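Local coordinates for FAD-binding PCMH-type domain-containing protein (Gibberella zeae, PDB 6YJO) that binds FAD covalently and probably acts as an oxygen-dependent, FAD-linked oxidoreductase, perhaps on oligosaccharides, at residues 118-123 / 136-141. Sequence-based numbering, arbitrary orientation.
Sequences IVVDAM and VQAGAR
Gly139 and Asp121 bring their chains together with CA atoms 4.1 Å apart, where the type I turn Gln137 to Ala140 meets the bend that follows strand 116-119. Gly139 N donates to Met123 O at 2.7 Å, a short bond bent to 130° at the hydrogen. On the same residue, Gly139 CA gives a CA-H...O contact to Val120 O at 3.1 Å; that oxygen also accepts from Met123 N. With no CB on Gly139, Val120 O and Met123 O can both lie close against it, and the two turns close up. Val120 lays CG2 against Ala138, 4.0 Å from its CB, and both residues touch the FAD. Gln137 and Met123 cross at about a right angle: Met123 CE, swung round by the bend at chi3 (53°), comes to 3.9 Å from Gln137 NE2, while Gln137 OE1 accepts from Thr125 N. At the far end Asp121 CG stands anti to its backbone N (chi1 179°), and OD2 meets Arg141 NH2 at 3.4 Å, at the guanidinium edge. This salt bridge is long and its hydrogen bond weak, with the two planes almost perpendicular; Arg337 is the stronger partner of Asp121. Arg141 NH1 instead bonds to the carbonyls of Gly164 and Gly100, and Ala138 O takes Ser99 OG, tying the turn and the N-cap residue of helix 142-152 to two loops that bind FAD. The contact thus joins the three-stranded parallel sheet to the antiparallel sheet beside the cofactor, the two-part build of the FAD-binding domain in PCMH-type flavoproteins.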
loop_
_atom_site.group_PDB
_atom_site.type_symbol
_atom_site.label_atom_id
_atom_site.label_comp_id
_atom_site.label_asym_id
_atom_site.label_seq_id
_atom_site.Cartn_x
_atom_site.Cartn_y
_atom_site.Cartn_z
ATOM N N ILE A 118 -11.158 7.340 14.226
ATOM C CA ILE A 118 -10.517 6.617 15.318
ATOM C C ILE A 118 -9.041 6.488 14.953
ATOM O O ILE A 118 -8.667 5.671 14.108
ATOM C CB ILE A 118 -11.176 5.251 15.543
ATOM C CG1 ILE A 118 -12.664 5.429 15.882
ATOM C CG2 ILE A 118 -10.466 4.473 16.647
ATOM C CD1 ILE A 118 -13.449 4.131 15.972
ATOM N N VAL A 119 -8.202 7.307 15.584
ATOM C CA VAL A 119 -6.770 7.340 15.305
ATOM C C VAL A 119 -6.089 6.302 16.191
ATOM O O VAL A 119 -5.918 6.509 17.395
ATOM C CB VAL A 119 -6.187 8.739 15.540
ATOM C CG1 VAL A 119 -4.661 8.713 15.433
ATOM C CG2 VAL A 119 -6.774 9.742 14.549
ATOM N N VAL A 120 -5.671 5.191 15.587
ATOM C CA VAL A 120 -5.071 4.087 16.328
ATOM C C VAL A 120 -3.557 4.258 16.382
ATOM O O VAL A 120 -2.832 3.341 16.784
ATOM C CB VAL A 120 -5.453 2.733 15.699
ATOM C CG1 VAL A 120 -6.963 2.618 15.561
ATOM C CG2 VAL A 120 -4.771 2.548 14.344
ATOM N N ASP A 121 -3.076 5.445 16.001
ATOM C CA ASP A 121 -1.639 5.698 15.947
ATOM C C ASP A 121 -0.960 5.464 17.295
ATOM O O ASP A 121 0.223 5.105 17.337
ATOM C CB ASP A 121 -1.397 7.133 15.467
ATOM C CG ASP A 121 0.076 7.501 15.413
ATOM O OD1 ASP A 121 0.925 6.585 15.368
ATOM O OD2 ASP A 121 0.383 8.713 15.415
ATOM N N ALA A 122 -1.676 5.667 18.404
ATOM C CA ALA A 122 -1.085 5.499 19.727
ATOM C C ALA A 122 -0.931 4.037 20.134
ATOM O O ALA A 122 -0.231 3.753 21.113
ATOM C CB ALA A 122 -1.924 6.239 20.775
ATOM N N MET A 123 -1.553 3.106 19.412
ATOM C CA MET A 123 -1.438 1.674 19.688
ATOM C C MET A 123 -0.435 1.101 18.692
ATOM O O MET A 123 -0.785 0.761 17.561
ATOM C CB MET A 123 -2.801 1.000 19.580
ATOM C CG MET A 123 -3.840 1.556 20.539
ATOM S SD MET A 123 -5.509 0.940 20.236
ATOM C CE MET A 123 -5.229 -0.836 20.255
ATOM N N VAL A 136 1.321 -7.219 16.125
ATOM C CA VAL A 136 1.629 -5.821 15.844
ATOM C C VAL A 136 0.344 -5.016 15.984
ATOM O O VAL A 136 -0.613 -5.226 15.229
ATOM C CB VAL A 136 2.243 -5.644 14.444
ATOM C CG1 VAL A 136 2.412 -4.172 14.125
ATOM C CG2 VAL A 136 3.580 -6.379 14.350
ATOM N N GLN A 137 0.328 -4.090 16.940
ATOM C CA GLN A 137 -0.849 -3.257 17.146
ATOM C C GLN A 137 -1.092 -2.393 15.914
ATOM O O GLN A 137 -0.164 -2.033 15.186
ATOM C CB GLN A 137 -0.679 -2.397 18.400
ATOM C CG GLN A 137 -0.964 -3.160 19.685
ATOM C CD GLN A 137 -0.966 -2.273 20.913
ATOM O OE1 GLN A 137 -0.052 -1.478 21.127
ATOM N NE2 GLN A 137 -2.004 -2.403 21.730
ATOM N N ALA A 138 -2.366 -2.079 15.677
ATOM C CA ALA A 138 -2.793 -1.532 14.396
ATOM C C ALA A 138 -2.184 -0.171 14.076
ATOM O O ALA A 138 -2.254 0.258 12.919
ATOM C CB ALA A 138 -4.317 -1.444 14.377
ATOM N N GLY A 139 -1.584 0.508 15.047
ATOM C CA GLY A 139 -1.009 1.817 14.836
ATOM C C GLY A 139 0.475 1.844 14.566
ATOM O O GLY A 139 1.018 2.918 14.289
ATOM N N ALA A 140 1.155 0.705 14.647
ATOM C CA ALA A 140 2.584 0.683 14.379
ATOM C C ALA A 140 2.858 1.100 12.941
ATOM O O ALA A 140 2.139 0.718 12.013
ATOM C CB ALA A 140 3.157 -0.712 14.640
ATOM N N ARG A 141 3.898 1.906 12.760
ATOM C CA ARG A 141 4.368 2.272 11.436
ATOM C C ARG A 141 5.422 1.272 10.974
ATOM O O ARG A 141 6.105 0.644 11.787
ATOM C CB ARG A 141 4.922 3.701 11.450
ATOM C CG ARG A 141 3.812 4.748 11.525
ATOM C CD ARG A 141 4.269 6.110 12.049
ATOM N NE ARG A 141 3.126 6.904 12.498
ATOM C CZ ARG A 141 2.282 7.533 11.686
ATOM N NH1 ARG A 141 2.447 7.471 10.372
ATOM N NH2 ARG A 141 1.266 8.221 12.191
#